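PDB 2JAF: halorhodopsin from Halobacterium salinarum, which pumps chloride ions across the haloarchaeal membrane, driven by light that its bound retinal absorbs. Local coordinates for residues L45-V48 against Y49-R52; T66-I69 against P70-S73; L176-L179 against V180-A184. The protein carries 2 engineered substitutions. All blocks are in the same frame, centred on the assembly; numbering follows the deposited sequence.

Interaction 1 of 3, residues L45-V48 against Y49-R52; sequences LVFV and YMGR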
loop_
_atom_site.group_PDB
_atom_site.type_symbol
_atom_site.label_atom_id
_atom_site.label_comp_id
_atom_site.label_asym_id
_atom_site.label_seq_id
_atom_site.Cartn_x
_atom_site.Cartn_y
_atom_site.Cartn_z
ATOM N N LEU A 45 6.788 22.670 11.983
ATOM C CA LEU A 45 7.847 23.513 12.518
ATOM C C LEU A 45 7.985 23.349 14.030
ATOM O O LEU A 45 9.098 23.282 14.555
ATOM C CB LEU A 45 7.586 24.976 12.150
ATOM C CG LEU A 45 7.653 25.244 10.639
ATOM C CD1 LEU A 45 7.503 26.737 10.367
ATOM C CD2 LEU A 45 8.990 24.738 10.088
ATOM N N VAL A 46 6.856 23.273 14.727
ATOM C CA VAL A 46 6.870 23.097 16.176
ATOM C C VAL A 46 7.477 21.747 16.553
ATOM O O VAL A 46 8.299 21.659 17.466
ATOM C CB VAL A 46 5.440 23.184 16.765
ATOM C CG1 VAL A 46 5.445 22.747 18.226
ATOM C CG2 VAL A 46 4.919 24.608 16.648
ATOM N N PHE A 47 7.079 20.699 15.841
ATOM C CA PHE A 47 7.584 19.362 16.116
ATOM C C PHE A 47 9.074 19.215 15.811
ATOM O O PHE A 47 9.807 18.587 16.575
ATOM C CB PHE A 47 6.786 18.316 15.329
ATOM C CG PHE A 47 5.317 18.275 15.681
ATOM C CD1 PHE A 47 4.837 18.909 16.826
ATOM C CD2 PHE A 47 4.417 17.586 14.871
ATOM C CE1 PHE A 47 3.482 18.856 17.160
ATOM C CE2 PHE A 47 3.063 17.526 15.196
ATOM C CZ PHE A 47 2.594 18.162 16.341
ATOM N N VAL A 48 9.522 19.777 14.690
ATOM C CA VAL A 48 10.937 19.695 14.339
ATOM C C VAL A 48 11.730 20.307 15.484
ATOM O O VAL A 48 12.737 19.755 15.927
ATOM C CB VAL A 48 11.249 20.471 13.041
ATOM C CG1 VAL A 48 12.758 20.502 12.798
ATOM C CG2 VAL A 48 10.549 19.810 11.864
ATOM N N TYR A 49 11.249 21.449 15.965
ATOM C CA TYR A 49 11.876 22.163 17.070
ATOM C C TYR A 49 11.901 21.309 18.338
ATOM O O TYR A 49 12.953 21.113 18.944
ATOM C CB TYR A 49 11.109 23.462 17.332
ATOM C CG TYR A 49 11.550 24.217 18.564
ATOM C CD1 TYR A 49 12.830 24.763 18.652
ATOM C CD2 TYR A 49 10.684 24.393 19.642
ATOM C CE1 TYR A 49 13.235 25.466 19.784
ATOM C CE2 TYR A 49 11.077 25.091 20.777
ATOM C CZ TYR A 49 12.353 25.627 20.842
ATOM O OH TYR A 49 12.746 26.319 21.966
ATOM N N MET A 50 10.737 20.804 18.733
ATOM C CA MET A 50 10.622 19.979 19.931
ATOM C C MET A 50 11.567 18.787 19.919
ATOM O O MET A 50 11.913 18.252 20.969
ATOM C CB MET A 50 9.180 19.484 20.095
ATOM C CG MET A 50 8.199 20.568 20.510
ATOM S SD MET A 50 6.487 20.001 20.465
ATOM C CE MET A 50 6.396 19.027 21.990
ATOM N N GLY A 51 11.980 18.367 18.731
ATOM C CA GLY A 51 12.884 17.236 18.628
ATOM C C GLY A 51 14.343 17.650 18.564
ATOM O O GLY A 51 15.224 16.805 18.403
ATOM N N ARG A 52 14.598 18.948 18.699
ATOM C CA ARG A 52 15.957 19.480 18.637
ATOM C C ARG A 52 16.958 18.681 19.462
ATOM O O ARG A 52 18.058 18.393 18.994
ATOM C CB ARG A 52 15.977 20.945 19.087
ATOM C CG ARG A 52 15.475 21.175 20.501
ATOM C CD ARG A 52 15.471 22.652 20.850
ATOM N NE ARG A 52 14.936 22.892 22.187
ATOM C CZ ARG A 52 14.854 24.089 22.759
ATOM N NH1 ARG A 52 15.275 25.167 22.110
ATOM N NH2 ARG A 52 14.355 24.209 23.982
#

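Interaction 2 of 3, residues T66-I69 against P70-S73; sequences TLMI and PLVS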
loop_
_atom_site.group_PDB
_atom_site.type_symbol
_atom_site.label_atom_id
_atom_site.label_comp_id
_atom_site.label_asym_id
_atom_site.label_seq_id
_atom_site.Cartn_x
_atom_site.Cartn_y
_atom_site.Cartn_z
ATOM N N THR A 66 6.041 10.830 14.087
ATOM C CA THR A 66 5.122 11.892 14.474
ATOM C C THR A 66 5.206 13.084 13.522
ATOM O O THR A 66 4.188 13.686 13.188
ATOM C CB THR A 66 5.404 12.364 15.914
ATOM O OG1 THR A 66 5.286 11.246 16.807
ATOM C CG2 THR A 66 4.408 13.434 16.330
ATOM N N LEU A 67 6.418 13.411 13.084
ATOM C CA LEU A 67 6.630 14.523 12.162
ATOM C C LEU A 67 5.856 14.348 10.864
ATOM O O LEU A 67 5.404 15.320 10.257
ATOM C CB LEU A 67 8.119 14.661 11.823
ATOM C CG LEU A 67 8.982 15.473 12.788
ATOM C CD1 LEU A 67 10.441 15.397 12.359
ATOM C CD2 LEU A 67 8.499 16.922 12.797
ATOM N N MET A 68 5.708 13.106 10.435
ATOM C CA MET A 68 5.013 12.836 9.189
ATOM C C MET A 68 3.504 12.922 9.233
ATOM O O MET A 68 2.867 12.996 8.188
ATOM C CB MET A 68 5.423 11.481 8.656
ATOM C CG MET A 68 6.802 11.515 8.048
ATOM S SD MET A 68 7.038 10.045 7.114
ATOM C CE MET A 68 7.658 8.976 8.397
ATOM N N ILE A 69 2.927 12.905 10.428
ATOM C CA ILE A 69 1.479 13.007 10.532
ATOM C C ILE A 69 1.040 14.321 9.895
ATOM O O ILE A 69 0.161 14.330 9.035
ATOM C CB ILE A 69 1.017 12.908 12.005
ATOM C CG1 ILE A 69 1.262 11.482 12.509
ATOM C CG2 ILE A 69 -0.462 13.285 12.126
ATOM C CD1 ILE A 69 1.092 11.294 14.006
ATOM N N PRO A 70 1.657 15.453 10.289
ATOM C CA PRO A 70 1.236 16.710 9.666
ATOM C C PRO A 70 1.745 16.844 8.229
ATOM O O PRO A 70 1.178 17.593 7.433
ATOM C CB PRO A 70 1.807 17.771 10.607
ATOM C CG PRO A 70 3.036 17.108 11.160
ATOM C CD PRO A 70 2.549 15.708 11.437
ATOM N N LEU A 71 2.809 16.112 7.897
ATOM C CA LEU A 71 3.353 16.145 6.539
ATOM C C LEU A 71 2.337 15.531 5.574
ATOM O O LEU A 71 2.064 16.089 4.511
ATOM C CB LEU A 71 4.671 15.375 6.469
ATOM C CG LEU A 71 5.903 16.135 6.967
ATOM C CD1 LEU A 71 7.096 15.195 7.042
ATOM C CD2 LEU A 71 6.186 17.299 6.024
ATOM N N VAL A 72 1.777 14.384 5.953
ATOM C CA VAL A 72 0.769 13.724 5.118
ATOM C C VAL A 72 -0.486 14.598 5.076
ATOM O O VAL A 72 -1.155 14.711 4.041
ATOM C CB VAL A 72 0.392 12.331 5.684
ATOM C CG1 VAL A 72 -0.697 11.676 4.807
ATOM C CG2 VAL A 72 1.632 11.448 5.747
ATOM N N SER A 73 -0.802 15.223 6.206
ATOM C CA SER A 73 -1.975 16.088 6.292
ATOM C C SER A 73 -1.895 17.255 5.305
ATOM O O SER A 73 -2.855 17.530 4.590
ATOM C CB SER A 73 -2.127 16.631 7.717
ATOM O OG SER A 73 -3.304 17.409 7.844
#

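Interaction 3 of 3, residues L176-L179 against V180-A184; sequences LSAL and VTDWA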
loop_
_atom_site.group_PDB
_atom_site.type_symbol
_atom_site.label_atom_id
_atom_site.label_comp_id
_atom_site.label_asym_id
_atom_site.label_seq_id
_atom_site.Cartn_x
_atom_site.Cartn_y
_atom_site.Cartn_z
ATOM N N LEU A 176 -9.890 -0.718 16.874
ATOM C CA LEU A 176 -10.152 -0.387 18.271
ATOM C C LEU A 176 -9.893 -1.548 19.218
ATOM O O LEU A 176 -9.455 -1.339 20.354
ATOM C CB LEU A 176 -11.592 0.111 18.437
ATOM C CG LEU A 176 -11.897 1.436 17.736
ATOM C CD1 LEU A 176 -13.370 1.769 17.856
ATOM C CD2 LEU A 176 -11.047 2.532 18.347
ATOM N N SER A 177 -10.149 -2.770 18.755
ATOM C CA SER A 177 -9.954 -3.953 19.589
ATOM C C SER A 177 -8.516 -4.062 20.082
ATOM O O SER A 177 -8.271 -4.497 21.203
ATOM C CB SER A 177 -10.331 -5.233 18.821
ATOM O OG SER A 177 -9.366 -5.558 17.831
ATOM N N ALA A 178 -7.565 -3.675 19.240
ATOM C CA ALA A 178 -6.163 -3.738 19.623
ATOM C C ALA A 178 -5.891 -2.746 20.753
ATOM O O ALA A 178 -5.206 -3.071 21.730
ATOM C CB ALA A 178 -5.277 -3.427 18.418
ATOM N N LEU A 179 -6.444 -1.542 20.629
ATOM C CA LEU A 179 -6.248 -0.503 21.637
ATOM C C LEU A 179 -6.809 -0.882 23.003
ATOM O O LEU A 179 -6.284 -0.459 24.034
ATOM C CB LEU A 179 -6.884 0.811 21.172
ATOM C CG LEU A 179 -6.360 1.392 19.858
ATOM C CD1 LEU A 179 -7.131 2.659 19.522
ATOM C CD2 LEU A 179 -4.877 1.683 19.973
ATOM N N VAL A 180 -7.870 -1.684 23.011
ATOM C CA VAL A 180 -8.497 -2.105 24.258
ATOM C C VAL A 180 -7.918 -3.398 24.817
ATOM O O VAL A 180 -8.227 -3.778 25.951
ATOM C CB VAL A 180 -10.020 -2.303 24.080
ATOM C CG1 VAL A 180 -10.633 -1.065 23.446
ATOM C CG2 VAL A 180 -10.291 -3.526 23.230
ATOM N N THR A 181 -7.085 -4.080 24.036
ATOM C CA THR A 181 -6.515 -5.334 24.512
ATOM C C THR A 181 -4.988 -5.422 24.550
ATOM O O THR A 181 -4.360 -4.840 25.434
ATOM C CB THR A 181 -7.086 -6.551 23.724
ATOM O OG1 THR A 181 -6.847 -6.392 22.320
ATOM C CG2 THR A 181 -8.583 -6.680 23.966
ATOM N N ASP A 182 -4.388 -6.136 23.599
ATOM C CA ASP A 182 -2.939 -6.327 23.602
ATOM C C ASP A 182 -2.050 -5.083 23.548
ATOM O O ASP A 182 -0.966 -5.086 24.125
ATOM C CB ASP A 182 -2.532 -7.310 22.497
ATOM C CG ASP A 182 -2.804 -6.779 21.115
ATOM O OD1 ASP A 182 -3.938 -6.325 20.864
ATOM O OD2 ASP A 182 -1.883 -6.827 20.275
ATOM N N TRP A 183 -2.488 -4.025 22.874
ATOM C CA TRP A 183 -1.679 -2.811 22.818
ATOM C C TRP A 183 -1.591 -2.165 24.200
ATOM O O TRP A 183 -0.591 -1.530 24.534
ATOM C CB TRP A 183 -2.264 -1.815 21.807
ATOM C CG TRP A 183 -1.903 -2.135 20.384
ATOM C CD1 TRP A 183 -1.798 -3.377 19.824
ATOM C CD2 TRP A 183 -1.643 -1.197 19.332
ATOM N NE1 TRP A 183 -1.491 -3.270 18.491
ATOM C CE2 TRP A 183 -1.391 -1.945 18.160
ATOM C CE3 TRP A 183 -1.602 0.200 19.264
ATOM C CZ2 TRP A 183 -1.099 -1.342 16.934
ATOM C CZ3 TRP A 183 -1.312 0.801 18.044
ATOM C CH2 TRP A 183 -1.064 0.031 16.896
ATOM N N ALA A 184 -2.639 -2.338 25.001
ATOM C CA ALA A 184 -2.671 -1.776 26.350
ATOM C C ALA A 184 -1.771 -2.578 27.284
ATOM O O ALA A 184 -1.093 -2.012 28.145
ATOM C CB ALA A 184 -4.096 -1.768 26.881
#

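Interaction 1 of 3, residues L45-V48 against Y49-R52
The C-terminal end of transmembrane helix 27-50 holds this local contact, in which Met50 reaches back one turn to Val46 and Phe47. The thioether does the touching. Met50 SD lies 3.7 Å from Val46 CG1 and 4.1 Å from Phe47 CD1, and the Met50 chain runs alongside both. Against the phenyl group the sulfur makes a Met-aromatic contact: SD sits 5.4 Å from the centroid of the Phe47 ring and 76° off its normal, so it meets the edge rather than the face. Met50 keeps CG anti to its own carbonyl carbon (chi1 -72°), which brings the chain back alongside the preceding turn.

Backbone bonds accompany this packing. Met50 N donates to Val46 O at 2.9 Å in a nearly straight bond, and Tyr49 N to Leu45 O at 3.2 Å. At Gly51 the pattern changes: its N bonds to Val48 O at 3.2 Å, approaching from above the carbonyl plane, and only weakly to Phe47 O. That carbonyl has a second donor in Trp63 NE1, a side-chain bond that fastens this part of the helix to helix 58-82.

In the seven-helix bundle of the bacteriorhodopsin-like family, Phe47 is buried between two neighbours, resting on Leu67 and Pro70 of helix 58-82 and on Ala246 and Leu250 of helix 227-255. Met50 packs on Phe247 and Arg251 of the latter. Tyr49 instead lies on the surface, its CB resting 3.3 Å from Val46 O. The extended Arg52 side chain brings one face of its guanidinium group beside the hydroxyl end of Tyr49, with CZ of Tyr49 3.2 Å above the guanidinium plane, offset toward the rim.

Interaction 2 of 3, residues T66-I69 against P70-S73
Pro70 sets its ring against the preceding turn at a proline kink inside transmembrane helix 58-82. Its nitrogen carries no hydrogen, so the carbonyl of Thr66 receives no bond from position 70; instead Pro70 CD lies 3.1 Å from Thr66 O. Ring atom CG likewise approaches Leu67 O at 3.1 Å. With an alanine here, the ring contacts to these two carbonyl oxygens would be lost and a gap would probably open beside Ile44 of helix 27-50, on which the proline packs.

Two regular hydrogen bonds follow: Val72 N donates to Met68 O at 2.8 Å, almost straight at 166°, and Ser73 N to Ile69 O at 3.1 Å. The Ser73 hydroxyl is bonded outside the turn, to Tyr243 OH of helix 227-255, while Thr66 OG1 bonds back to Ile62 O.

The apolar contacts are buried. Met68 CG meets Leu71 CD1 at 3.8 Å, the two side chains meeting at a slant. Met68 packs on Thr136 of the second subunit, and Leu71 and Val72 on Phe171 of that same subunit, so this surface of the helix lies at the trimer interface. Ile69 has its side chain about 6 Å, nearest atoms, from the retinal. Its CG2, anti to the backbone N while CG1 takes a chi1 of -69°, is set beside the proline at 3.5 Å from Pro70 N, and Ile69 CB stands just 3.2 Å from Pro70 CD, tighter than usual for two carbons.

Interaction 3 of 3, residues L176-L179 against V180-A184
Ala178 CB lies over one face of the Trp183 indole in a CH-pi contact, 3.9 Å from the centroid of the five-membered ring and 17° off its normal. Farther along the indole, Leu179 CD2 approaches Trp183 CE3 at 3.7 Å. Trp183 NE1 and Asp182 OD2 both bond to Ser133 OG, which ties the indole and the carboxylate to a common hydroxyl.

The backbone here is the break between helix 158-180, one of the seven bundle helices, and the short helix 182-190 that follows it. Thr181 holds the N-cap position of the second, though its side chain makes no capping bond. Ala178 O bridges the break: Trp183 N and Thr181 N, each 3.1 Å away, reach this oxygen from opposite faces of the carbonyl plane. Thr181 OG1 donates to Ser177 O at 2.6 Å; its chi1 of 57° places the hydroxyl between backbone N and carbonyl carbon, facing back to that oxygen of helix 158-180. Val180 N bonds to Leu176 O at 3.1 Å. Leu179 O accepts from Arg200 NH1 of helix 193-216, and Thr181 packs on Arg60 of the third subunit.

From the N terminus, interaction 1 comes at the end of helix 27-50, interaction 2 within helix 58-82, and interaction 3 where helix 158-180 passes into helix 182-190. Each joins adjoining segments through contacts spanning a few residues, so the three follow in series with no nesting or crossing. Interactions 1 and 2 touch between helices 27-50 and 58-82: Phe47 CB lies 3.4 Å from Leu67 CD2. Interaction 3 stands apart, its nearest atoms about 11 Å from interaction 2 and about 18 Å from interaction 1. Interactions 2 and 3 also meet neighbouring subunits of the trimer, the second and third respectively.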